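Local coordinates for four helix bundle protein (Bacteroides thetaiotaomicron VPI-5482, PDB 2RLD), which is of unknown function, belongs to the 23S rRNA-intervening sequence protein family of four-helix bundles, and binds calcium, at residues F18-I22 with S99-S104; Q33-M38 with L85-Y91; G46-G50 with A72-A76; V10-S15 with E106-L111. All coordinates share one frame; numbering follows the deposited sequence.

Contact 1 (F18-I22 with S99-S104)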
loop_
_atom_site.group_PDB
_atom_site.type_symbol
_atom_site.label_atom_id
_atom_site.label_comp_id
_atom_site.label_asym_id
_atom_site.label_seq_id
_atom_site.Cartn_x
_atom_site.Cartn_y
_atom_site.Cartn_z
ATOM N N PHE C 18 14.960 -3.300 19.036
ATOM C CA PHE C 18 13.562 -3.710 18.872
ATOM C C PHE C 18 13.236 -4.054 17.418
ATOM O O PHE C 18 12.551 -5.044 17.152
ATOM C CB PHE C 18 12.616 -2.618 19.359
ATOM C CG PHE C 18 11.168 -3.046 19.395
ATOM C CD1 PHE C 18 10.726 -3.946 20.352
ATOM C CD2 PHE C 18 10.265 -2.546 18.476
ATOM C CE1 PHE C 18 9.408 -4.328 20.415
ATOM C CE2 PHE C 18 8.916 -2.934 18.531
ATOM C CZ PHE C 18 8.493 -3.812 19.502
ATOM N N ALA C 19 13.717 -3.239 16.476
ATOM C CA ALA C 19 13.543 -3.498 15.055
ATOM C C ALA C 19 14.029 -4.918 14.734
ATOM O O ALA C 19 13.381 -5.671 13.997
ATOM C CB ALA C 19 14.313 -2.423 14.212
ATOM N N VAL C 20 15.157 -5.308 15.318
ATOM C CA VAL C 20 15.717 -6.629 15.047
ATOM C C VAL C 20 14.758 -7.738 15.603
ATOM O O VAL C 20 14.483 -8.752 14.943
ATOM C CB VAL C 20 17.112 -6.776 15.664
ATOM C CG1 VAL C 20 17.554 -8.251 15.625
ATOM C CG2 VAL C 20 18.168 -5.834 14.948
ATOM N N ARG C 21 14.243 -7.527 16.795
ATOM C CA ARG C 21 13.285 -8.454 17.364
ATOM C C ARG C 21 12.037 -8.534 16.471
ATOM O O ARG C 21 11.485 -9.620 16.265
ATOM C CB ARG C 21 12.891 -8.025 18.769
ATOM C CG ARG C 21 14.051 -8.078 19.773
ATOM C CD ARG C 21 13.510 -8.310 21.193
ATOM N NE ARG C 21 12.982 -9.660 21.382
ATOM C CZ ARG C 21 12.261 -10.038 22.440
ATOM N NH1 ARG C 21 11.963 -9.165 23.399
ATOM N NH2 ARG C 21 11.806 -11.279 22.523
ATOM N N ILE C 22 11.594 -7.392 15.940
ATOM C CA ILE C 22 10.446 -7.369 15.048
ATOM C C ILE C 22 10.722 -8.144 13.753
ATOM O O ILE C 22 9.847 -8.879 13.242
ATOM C CB ILE C 22 9.977 -5.919 14.809
ATOM C CG1 ILE C 22 9.337 -5.371 16.089
ATOM C CG2 ILE C 22 9.016 -5.852 13.578
ATOM C CD1 ILE C 22 7.999 -6.088 16.445
ATOM N N SER C 99 7.462 -10.647 26.414
ATOM C CA SER C 99 8.837 -10.270 26.133
ATOM C C SER C 99 8.922 -9.093 25.167
ATOM O O SER C 99 9.616 -8.119 25.437
ATOM C CB SER C 99 9.589 -11.480 25.569
ATOM O OG SER C 99 10.967 -11.202 25.419
ATOM N N ILE C 100 8.197 -9.181 24.056
ATOM C CA ILE C 100 8.290 -8.196 22.983
ATOM C C ILE C 100 7.507 -6.957 23.397
ATOM O O ILE C 100 7.960 -5.832 23.199
ATOM C CB ILE C 100 7.774 -8.755 21.624
ATOM C CG1 ILE C 100 8.590 -9.967 21.212
ATOM C CG2 ILE C 100 7.860 -7.702 20.546
ATOM C CD1 ILE C 100 7.992 -10.754 20.057
ATOM N N ASN C 101 6.347 -7.159 24.014
ATOM C CA ASN C 101 5.524 -6.019 24.406
ATOM C C ASN C 101 6.176 -5.163 25.494
ATOM O O ASN C 101 6.024 -3.948 25.500
ATOM C CB ASN C 101 4.134 -6.474 24.855
ATOM C CG ASN C 101 3.185 -5.303 25.064
ATOM O OD1 ASN C 101 2.805 -4.626 24.113
ATOM N ND2 ASN C 101 2.807 -5.059 26.309
ATOM N N ASN C 102 6.898 -5.800 26.407
ATOM C CA ASN C 102 7.629 -5.088 27.437
ATOM C C ASN C 102 8.713 -4.213 26.820
ATOM O O ASN C 102 8.919 -3.096 27.266
ATOM C CB ASN C 102 8.258 -6.060 28.431
ATOM C CG ASN C 102 7.247 -6.638 29.403
ATOM O OD1 ASN C 102 6.116 -6.143 29.513
ATOM N ND2 ASN C 102 7.642 -7.698 30.104
ATOM N N ASP C 103 9.386 -4.710 25.784
ATOM C CA ASP C 103 10.381 -3.892 25.081
ATOM C C ASP C 103 9.707 -2.701 24.369
ATOM O O ASP C 103 10.261 -1.581 24.319
ATOM C CB ASP C 103 11.164 -4.755 24.085
ATOM C CG ASP C 103 12.154 -5.693 24.756
ATOM O OD1 ASP C 103 12.327 -5.592 25.980
ATOM O OD2 ASP C 103 12.808 -6.502 24.044
ATOM N N SER C 104 8.540 -2.955 23.784
ATOM C CA SER C 104 7.769 -1.908 23.094
ATOM C C SER C 104 7.369 -0.816 24.057
ATOM O O SER C 104 7.581 0.377 23.806
ATOM C CB SER C 104 6.537 -2.496 22.398
ATOM O OG SER C 104 6.165 -1.695 21.276
#

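Contact 2 (Q33-M38 with L85-Y91)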
loop_
_atom_site.group_PDB
_atom_site.type_symbol
_atom_site.label_atom_id
_atom_site.label_comp_id
_atom_site.label_asym_id
_atom_site.label_seq_id
_atom_site.Cartn_x
_atom_site.Cartn_y
_atom_site.Cartn_z
ATOM N N GLN C 33 4.240 -19.843 11.336
ATOM C CA GLN C 33 2.793 -19.739 11.508
ATOM C C GLN C 33 2.028 -19.534 10.194
ATOM O O GLN C 33 0.803 -19.584 10.202
ATOM C CB GLN C 33 2.415 -18.638 12.502
ATOM C CG GLN C 33 3.103 -18.703 13.838
ATOM C CD GLN C 33 2.614 -19.857 14.709
ATOM O OE1 GLN C 33 2.692 -21.011 14.314
ATOM N NE2 GLN C 33 2.108 -19.543 15.900
ATOM N N LYS C 34 2.739 -19.348 9.082
ATOM C CA LYS C 34 2.111 -19.109 7.776
ATOM C C LYS C 34 1.095 -17.960 7.825
ATOM O O LYS C 34 0.042 -18.038 7.208
ATOM C CB LYS C 34 1.454 -20.386 7.239
ATOM C CG LYS C 34 2.341 -21.605 7.345
ATOM C CD LYS C 34 3.684 -21.402 6.703
ATOM C CE LYS C 34 4.441 -22.727 6.584
ATOM N NZ LYS C 34 5.839 -22.482 6.156
ATOM N N GLU C 35 1.453 -16.896 8.547
ATOM C CA GLU C 35 0.646 -15.699 8.707
ATOM C C GLU C 35 1.294 -14.534 7.982
ATOM O O GLU C 35 2.436 -14.135 8.279
ATOM C CB GLU C 35 0.452 -15.399 10.197
ATOM C CG GLU C 35 -0.749 -14.513 10.505
ATOM C CD GLU C 35 -0.622 -13.081 9.975
ATOM O OE1 GLU C 35 0.432 -12.452 10.241
ATOM O OE2 GLU C 35 -1.581 -12.599 9.298
ATOM N N PHE C 36 0.555 -13.976 7.028
ATOM C CA PHE C 36 1.119 -13.053 6.055
ATOM C C PHE C 36 0.565 -11.645 6.132
ATOM O O PHE C 36 1.149 -10.738 5.570
ATOM C CB PHE C 36 0.879 -13.609 4.658
ATOM C CG PHE C 36 1.477 -14.971 4.446
ATOM C CD1 PHE C 36 2.843 -15.123 4.421
ATOM C CD2 PHE C 36 0.685 -16.077 4.298
ATOM C CE1 PHE C 36 3.411 -16.365 4.238
ATOM C CE2 PHE C 36 1.251 -17.329 4.110
ATOM C CZ PHE C 36 2.618 -17.461 4.089
ATOM N N VAL C 37 -0.543 -11.450 6.830
ATOM C CA VAL C 37 -1.245 -10.161 6.811
ATOM C C VAL C 37 -0.845 -9.310 8.027
ATOM O O VAL C 37 -0.280 -8.221 7.876
ATOM C CB VAL C 37 -2.800 -10.382 6.750
ATOM C CG1 VAL C 37 -3.564 -9.062 6.956
ATOM C CG2 VAL C 37 -3.193 -10.982 5.414
HETATM N N MSE C 38 -1.089 -9.821 9.233
HETATM C CA MSE C 38 -0.721 -9.099 10.423
HETATM C C MSE C 38 0.799 -8.933 10.529
HETATM O O MSE C 38 1.307 -7.880 10.941
HETATM C CB MSE C 38 -1.356 -9.755 11.658
HETATM C CG MSE C 38 -2.842 -9.863 11.521
HETATM SE SE MSE C 38 -3.621 -10.613 13.133
HETATM C CE MSE C 38 -3.131 -12.550 12.824
ATOM N N LEU C 85 -3.373 -8.187 19.269
ATOM C CA LEU C 85 -4.138 -9.033 18.342
ATOM C C LEU C 85 -3.505 -10.416 18.149
ATOM O O LEU C 85 -4.202 -11.436 18.174
ATOM C CB LEU C 85 -4.302 -8.313 16.999
ATOM C CG LEU C 85 -5.277 -8.908 16.001
ATOM C CD1 LEU C 85 -6.614 -9.303 16.616
ATOM C CD2 LEU C 85 -5.438 -7.911 14.845
ATOM N N LEU C 86 -2.193 -10.451 17.977
ATOM C CA LEU C 86 -1.488 -11.715 17.810
ATOM C C LEU C 86 -1.599 -12.660 19.019
ATOM O O LEU C 86 -1.838 -13.837 18.839
ATOM C CB LEU C 86 -0.027 -11.475 17.438
ATOM C CG LEU C 86 0.243 -10.844 16.058
ATOM C CD1 LEU C 86 1.668 -10.288 15.970
ATOM C CD2 LEU C 86 -0.013 -11.924 14.943
ATOM N N ILE C 87 -1.478 -12.151 20.251
ATOM C CA ILE C 87 -1.689 -13.024 21.429
ATOM C C ILE C 87 -3.138 -13.449 21.560
ATOM O O ILE C 87 -3.424 -14.607 21.833
ATOM C CB ILE C 87 -1.127 -12.407 22.758
ATOM C CG1 ILE C 87 -1.209 -13.424 23.924
ATOM C CG2 ILE C 87 -1.845 -11.127 23.141
ATOM C CD1 ILE C 87 -0.411 -14.661 23.706
ATOM N N ARG C 88 -4.079 -12.529 21.326
ATOM C CA ARG C 88 -5.506 -12.892 21.435
ATOM C C ARG C 88 -5.942 -13.930 20.418
ATOM O O ARG C 88 -6.827 -14.721 20.689
ATOM C CB ARG C 88 -6.391 -11.653 21.328
ATOM C CG ARG C 88 -6.250 -10.719 22.531
ATOM C CD ARG C 88 -7.035 -11.229 23.724
ATOM N NE ARG C 88 -8.426 -11.546 23.387
ATOM C CZ ARG C 88 -9.397 -10.650 23.286
ATOM N NH1 ARG C 88 -9.152 -9.358 23.452
ATOM N NH2 ARG C 88 -10.612 -11.046 22.984
ATOM N N THR C 89 -5.290 -13.966 19.263
ATOM C CA THR C 89 -5.607 -14.970 18.246
ATOM C C THR C 89 -4.604 -16.148 18.197
ATOM O O THR C 89 -4.642 -16.934 17.268
ATOM C CB THR C 89 -5.713 -14.311 16.866
ATOM O OG1 THR C 89 -4.500 -13.605 16.563
ATOM C CG2 THR C 89 -6.894 -13.340 16.836
ATOM N N GLU C 90 -3.749 -16.272 19.209
ATOM C CA GLU C 90 -2.909 -17.446 19.428
ATOM C C GLU C 90 -1.808 -17.646 18.378
ATOM O O GLU C 90 -1.270 -18.754 18.230
ATOM C CB GLU C 90 -3.765 -18.699 19.618
ATOM C CG GLU C 90 -4.775 -18.549 20.800
ATOM C CD GLU C 90 -5.739 -19.716 20.944
ATOM O OE1 GLU C 90 -5.474 -20.796 20.389
ATOM O OE2 GLU C 90 -6.757 -19.538 21.621
ATOM N N TYR C 91 -1.452 -16.563 17.692
ATOM C CA TYR C 91 -0.290 -16.576 16.793
ATOM C C TYR C 91 1.044 -16.505 17.523
ATOM O O TYR C 91 2.051 -16.958 17.003
ATOM C CB TYR C 91 -0.398 -15.488 15.720
ATOM C CG TYR C 91 -1.322 -15.927 14.621
ATOM C CD1 TYR C 91 -0.857 -16.740 13.583
ATOM C CD2 TYR C 91 -2.655 -15.560 14.625
ATOM C CE1 TYR C 91 -1.728 -17.187 12.571
ATOM C CE2 TYR C 91 -3.545 -16.013 13.632
ATOM C CZ TYR C 91 -3.065 -16.810 12.602
ATOM O OH TYR C 91 -3.934 -17.205 11.598
HETATM O O HOH W 1 -2.810 -17.649 9.042
#

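Contact 3 (G46-G50 with A72-A76). With EDO (1,2-ethanediol), chain S.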
loop_
_atom_site.group_PDB
_atom_site.type_symbol
_atom_site.label_atom_id
_atom_site.label_comp_id
_atom_site.label_asym_id
_atom_site.label_seq_id
_atom_site.Cartn_x
_atom_site.Cartn_y
_atom_site.Cartn_z
ATOM N N GLY C 46 6.727 -1.832 13.563
ATOM C CA GLY C 46 7.745 -2.120 14.578
ATOM C C GLY C 46 9.122 -1.603 14.181
ATOM O O GLY C 46 9.900 -1.181 15.029
ATOM N N THR C 47 9.437 -1.668 12.898
ATOM C CA THR C 47 10.727 -1.164 12.410
ATOM C C THR C 47 10.705 0.333 12.144
ATOM O O THR C 47 11.764 0.997 12.159
ATOM C CB THR C 47 11.197 -1.932 11.118
ATOM O OG1 THR C 47 10.234 -1.726 10.085
ATOM C CG2 THR C 47 11.406 -3.428 11.424
ATOM N N SER C 48 9.507 0.901 11.983
ATOM C CA SER C 48 9.353 2.338 11.709
ATOM C C SER C 48 9.582 3.194 12.964
ATOM O O SER C 48 9.859 4.389 12.852
ATOM C CB SER C 48 7.984 2.644 11.109
ATOM O OG SER C 48 7.840 2.075 9.804
ATOM N N ILE C 49 9.425 2.602 14.147
ATOM C CA ILE C 49 9.739 3.313 15.403
ATOM C C ILE C 49 11.183 3.864 15.299
ATOM O O ILE C 49 11.407 5.079 15.361
ATOM C CB ILE C 49 9.603 2.387 16.639
ATOM C CG1 ILE C 49 8.201 1.760 16.721
ATOM C CG2 ILE C 49 9.912 3.130 17.965
ATOM C CD1 ILE C 49 8.094 0.662 17.790
ATOM N N GLY C 50 12.155 2.978 15.049
ATOM C CA GLY C 50 13.579 3.397 14.957
ATOM C C GLY C 50 13.850 4.354 13.810
ATOM O O GLY C 50 14.662 5.281 13.942
ATOM N N ALA C 72 7.208 8.339 15.965
ATOM C CA ALA C 72 7.776 7.104 16.567
ATOM C C ALA C 72 6.829 6.511 17.618
ATOM O O ALA C 72 6.586 5.301 17.659
ATOM C CB ALA C 72 9.146 7.396 17.206
ATOM N N LEU C 73 6.269 7.389 18.454
ATOM C CA LEU C 73 5.320 6.948 19.468
ATOM C C LEU C 73 4.051 6.321 18.850
ATOM O O LEU C 73 3.491 5.349 19.374
ATOM C CB LEU C 73 4.934 8.132 20.344
ATOM C CG LEU C 73 3.972 7.836 21.482
ATOM C CD1 LEU C 73 4.486 6.674 22.338
ATOM C CD2 LEU C 73 3.769 9.111 22.295
ATOM N N LYS C 74 3.603 6.901 17.744
ATOM C CA LYS C 74 2.450 6.385 17.020
ATOM C C LYS C 74 2.719 4.972 16.567
ATOM O O LYS C 74 1.869 4.062 16.687
ATOM C CB LYS C 74 2.186 7.239 15.793
ATOM C CG LYS C 74 0.992 6.792 14.952
ATOM C CD LYS C 74 0.709 7.786 13.825
ATOM C CE LYS C 74 1.760 7.715 12.683
ATOM N NZ LYS C 74 1.501 6.529 11.808
ATOM N N GLU C 75 3.903 4.805 16.009
ATOM C CA GLU C 75 4.325 3.499 15.474
ATOM C C GLU C 75 4.467 2.464 16.604
ATOM O O GLU C 75 4.078 1.301 16.457
ATOM C CB GLU C 75 5.617 3.659 14.670
ATOM C CG GLU C 75 5.501 4.521 13.402
ATOM C CD GLU C 75 4.659 3.911 12.279
ATOM O OE1 GLU C 75 4.022 2.852 12.456
ATOM O OE2 GLU C 75 4.669 4.506 11.177
ATOM N N ALA C 76 4.981 2.888 17.750
ATOM C CA ALA C 76 5.041 2.030 18.949
ATOM C C ALA C 76 3.638 1.584 19.375
ATOM O O ALA C 76 3.413 0.401 19.669
ATOM C CB ALA C 76 5.741 2.765 20.087
HETATM C C1 EDO S . 10.989 2.658 7.826
HETATM O O1 EDO S . 9.941 3.320 8.557
HETATM C C2 EDO S . 11.286 1.303 8.467
HETATM O O2 EDO S . 10.128 0.442 8.418
#

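Contact 4 (V10-S15 with E106-L111)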
loop_
_atom_site.group_PDB
_atom_site.type_symbol
_atom_site.label_atom_id
_atom_site.label_comp_id
_atom_site.label_asym_id
_atom_site.label_seq_id
_atom_site.Cartn_x
_atom_site.Cartn_y
_atom_site.Cartn_z
ATOM N N VAL C 10 19.566 6.500 24.462
ATOM C CA VAL C 10 19.100 5.188 24.872
ATOM C C VAL C 10 17.881 4.736 24.073
ATOM O O VAL C 10 17.800 3.568 23.696
ATOM C CB VAL C 10 18.787 5.150 26.377
ATOM C CG1 VAL C 10 18.029 3.856 26.748
ATOM C CG2 VAL C 10 20.082 5.288 27.173
ATOM N N VAL C 11 16.942 5.633 23.787
ATOM C CA VAL C 11 15.756 5.208 23.033
ATOM C C VAL C 11 16.119 4.841 21.585
ATOM O O VAL C 11 15.496 3.956 21.005
ATOM C CB VAL C 11 14.594 6.240 23.082
ATOM C CG1 VAL C 11 14.862 7.436 22.161
ATOM C CG2 VAL C 11 13.279 5.555 22.725
ATOM N N LYS C 12 17.122 5.506 21.015
ATOM C CA LYS C 12 17.633 5.132 19.700
ATOM C C LYS C 12 18.152 3.706 19.726
ATOM O O LYS C 12 17.734 2.879 18.914
ATOM C CB LYS C 12 18.758 6.074 19.256
ATOM C CG LYS C 12 19.418 5.663 17.952
ATOM N N ASP C 13 19.083 3.407 20.633
ATOM C CA ASP C 13 19.612 2.044 20.713
ATOM C C ASP C 13 18.498 1.007 20.978
ATOM O O ASP C 13 18.462 -0.058 20.359
ATOM C CB ASP C 13 20.685 1.919 21.790
ATOM C CG ASP C 13 21.234 0.498 21.889
ATOM O OD1 ASP C 13 21.860 0.046 20.919
ATOM O OD2 ASP C 13 21.006 -0.183 22.916
ATOM N N LYS C 14 17.581 1.326 21.883
ATOM C CA LYS C 14 16.485 0.390 22.170
ATOM C C LYS C 14 15.628 0.146 20.941
ATOM O O LYS C 14 15.148 -0.961 20.738
ATOM C CB LYS C 14 15.597 0.913 23.294
ATOM C CG LYS C 14 16.316 1.069 24.609
ATOM C CD LYS C 14 16.703 -0.238 25.232
ATOM C CE LYS C 14 16.953 -0.052 26.735
ATOM N NZ LYS C 14 17.565 -1.259 27.337
ATOM N N SER C 15 15.407 1.193 20.141
ATOM C CA SER C 15 14.578 1.070 18.944
ATOM C C SER C 15 15.230 0.188 17.877
ATOM O O SER C 15 14.533 -0.547 17.153
ATOM C CB SER C 15 14.208 2.464 18.412
ATOM O OG SER C 15 15.307 3.132 17.789
ATOM N N GLU C 106 8.562 -0.074 26.983
ATOM C CA GLU C 106 9.747 0.653 27.453
ATOM C C GLU C 106 10.057 1.819 26.520
ATOM O O GLU C 106 10.431 2.885 26.972
ATOM C CB GLU C 106 10.950 -0.291 27.552
ATOM C CG GLU C 106 12.255 0.373 27.926
ATOM C CD GLU C 106 13.420 -0.615 28.006
ATOM O OE1 GLU C 106 13.427 -1.622 27.250
ATOM O OE2 GLU C 106 14.328 -0.388 28.838
ATOM N N ILE C 107 9.930 1.602 25.205
ATOM C CA ILE C 107 10.168 2.657 24.220
ATOM C C ILE C 107 9.105 3.753 24.310
ATOM O O ILE C 107 9.438 4.950 24.240
ATOM C CB ILE C 107 10.293 2.067 22.769
ATOM C CG1 ILE C 107 11.594 1.272 22.641
ATOM C CG2 ILE C 107 10.187 3.153 21.689
ATOM C CD1 ILE C 107 11.668 0.427 21.394
ATOM N N ASN C 108 7.841 3.360 24.484
ATOM C CA ASN C 108 6.771 4.332 24.736
ATOM C C ASN C 108 7.140 5.320 25.846
ATOM O O ASN C 108 6.990 6.537 25.711
ATOM C CB ASN C 108 5.493 3.633 25.179
ATOM C CG ASN C 108 4.749 2.984 24.048
ATOM O OD1 ASN C 108 5.344 2.446 23.130
ATOM N ND2 ASN C 108 3.415 3.025 24.119
ATOM N N LYS C 109 7.613 4.761 26.950
ATOM C CA LYS C 109 7.865 5.515 28.175
ATOM C C LYS C 109 8.961 6.560 27.933
ATOM O O LYS C 109 8.830 7.728 28.317
ATOM C CB LYS C 109 8.287 4.526 29.251
ATOM C CG LYS C 109 8.565 5.113 30.611
ATOM C CD LYS C 109 9.058 4.036 31.570
ATOM C CE LYS C 109 10.286 3.318 31.031
ATOM N NZ LYS C 109 11.273 2.997 32.089
ATOM N N LEU C 110 10.035 6.136 27.272
ATOM C CA LEU C 110 11.154 7.029 27.005
ATOM C C LEU C 110 10.744 8.137 26.015
ATOM O O LEU C 110 11.061 9.333 26.213
ATOM C CB LEU C 110 12.332 6.217 26.464
ATOM C CG LEU C 110 12.884 5.164 27.438
ATOM C CD1 LEU C 110 13.861 4.180 26.758
ATOM C CD2 LEU C 110 13.540 5.872 28.611
ATOM N N LEU C 111 10.016 7.751 24.962
ATOM C CA LEU C 111 9.547 8.753 23.996
ATOM C C LEU C 111 8.651 9.795 24.654
ATOM O O LEU C 111 8.785 10.999 24.413
ATOM C CB LEU C 111 8.816 8.104 22.832
ATOM C CG LEU C 111 9.670 7.227 21.919
ATOM C CD1 LEU C 111 8.743 6.408 21.027
ATOM C CD2 LEU C 111 10.623 8.076 21.088
#

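Contact 1 (F18-I22 with S99-S104)
Arg21 reaches across from helix 7-32 to grip Ser99 and Asp103 on helix 94-116, and its side chain can be followed from the root outward. CB sets off toward the other helix, and CG stands anti to the carbonyl carbon. CD comes within 3.4 Å of OD2 of Asp103, a ligand of a second calcium site that is empty in this chain. A bend at chi3 (71°) then brings the guanidinium over Ile100, with CG1 above one face, 3.7 Å from NH2. NH1 makes the salt bridge to Asp103 OD2 at 2.9 Å; the acceptor lies in the guanidinium plane, whereas the nitrogen stands well above the carboxylate plane, the two planes being 69° apart. NH1 and NH2 together clasp a single atom, Ser99 OG, end-on, each at 3.0 Å. An alanine at this position would probably leave the Asp103 carboxylate without this cationic mate and the Ser99 hydroxyl without either guanidinium donor.

Inward of this polar rim lies the interior of an antiparallel four-helix bundle, the two axes here 10.8 Å apart with their directions 150° from each other. Phe18 enters it with CG anti to the backbone N, which brings the ring edge to Ile100, CE1 being 3.5 Å from its carbonyl O and touching CG2 as well. CD1 rests on CB of Asp103. CZ lies 3.6 Å from OG of Ser104, whose hydroxyl is hydrogen-bonded to Glu80 of helix 62-88.

Contact 2 (Q33-M38 with L85-Y91)
Three residues of the 33-38 loop gather round the Tyr91 ring. CG of Glu35 lies over one face in a CH-pi contact, 3.9 Å from the centroid, CB of Gln33 stands at the ring edge, and CE of selenomethionine Met38 comes to 3.5 Å from CD2. Beyond the ring, Met38 SE packs on Leu85 CD2 at 3.7 Å, while CE also meets CD2 of Leu86. Gln33 NE2 donates to Tyr91 O at 2.8 Å in a nearly straight bond (170°), arriving from above the carbonyl plane.

Further out, with CG of Glu35 anti to the backbone N (chi1 -159°), the methylene lies on the tyrosine, and the bend at chi2 turns the carboxylate back to the loop, where OE2 accepts from Val37 N and, through its syn lone pair, from Met38 N. An alanine in place of Glu35 would probably leave these two amides without their cap and the ring face without its CH-pi partner. Leu29 of helix 7-32 backs both Leu86 and Tyr91. Helix 62-88 ends in a Schellman motif (Tyr91 N to Leu86 O, Glu90 N to Ile87 O) with Glu90 as C-prime, packed beside the loop in which Glu35 caps helix 38-57.

Contact 3 (G46-G50 with A72-A76)
Apolar packing dominates where Ile49 of helix 38-57 meets helix 62-88. CD1 of Ile49 presses on the backbone of Ala76, 3.5 Å from its CA, and CG1 lies 3.8 Å from CB of Glu75. CB of Ala72 in turn sits 3.7 Å from the carbonyl O of Ile49. The small side chains of Ala72 and Ala76 are consistent with the close approach of the antiparallel helices, their axes being 7.9 Å apart and the CA atoms of Ile49 and Ala72 separated by 4.4 Å.

A second kind of contact is the van der Waals touch of Ser48 CB against the carboxylate carbon CD of Glu75, at 3.7 Å. The glutamate lies back across the serine through its bend at chi2.

Polar bonds run to other partners. Ser48 OG is hydrogen-bonded to Arg44 O within its own helix, and O1 of a bound 1,2-ethanediol, probably from the crystallisation liquor, donates to it. O2 of the diol is within bonding distance of both Thr47 OG1 (2.7 Å) and Ser48 OG, its single proton shared or alternating. In this close antiparallel pairing at the middle of the four-helix bundle, cohesion thus rests on shape and buried alkyl surface.

Contact 4 (V10-S15 with E106-L111)
Segments 10-15 and 106-111 run antiparallel at 156°, their axes 10.0 Å apart, with the CA atoms of Val11 and Ile107 nearest each other at 6.3 Å. The centre of the contact is Val11, whose CG2 does most of the touching. This methyl stands anti to the backbone N and thus faces three residues of the partner helix: it lies 3.9 Å from CB of Leu110, 4.0 Å from CD2 of Leu111 and slightly farther from CG2 of Ile107. Val11 and Leu110 lie alongside one another, pointing opposite ways, while Leu111 comes in across the valine. CD1 of Ile107 reaches further along helix 7-32, to 3.8 Å from the carbonyl O of Lys14 and to a similar distance from Ser15 CA.

Toward the outside the chemistry becomes polar. Lys14, bent at chi2, crosses the extended chain of Glu106, and CE is nearer the carboxylate than the ammonium is: NZ lies 3.7 Å from OE2, a long salt bridge that probably gives general electrostatic attraction more than a directed grip. At the same border Val10 CG1 touches CD1 of Leu110. The side chain of Val10 lies about 8 Å from the bound calcium ion, whose protein ligands are Asp5, Asp8 and Asn9.

Helix 38-57 backs the apolar layer, Ile53 lying against Val11, Ser15 and Leu111, and Ile49 against Ile107, while helix 62-88 adds Leu69 and Ala72 beside Leu111.

Contacts 1 and 4 are successive levels of one helix pair, 7-32 with 94-116, and contact 3 joins the other two helices in the middle of the bundle. These three meet through Phe18, Ile49 and Ile107, forming a continuous interior. Contact 3 has the closest helix axes of the three and neither salt bridge nor hydrogen bond between its segments; contacts 1 and 4 each combine a buried apolar side with a charged outer rim, tightly hydrogen-bonded in contact 1 and loose in contact 4. Contact 2, about 25 Å from contact 4 between centres, lies at the far end of the bundle, where loop capping and aromatic packing replace helix-to-helix packing. Contacts 2 and 3 both reach the third subunit.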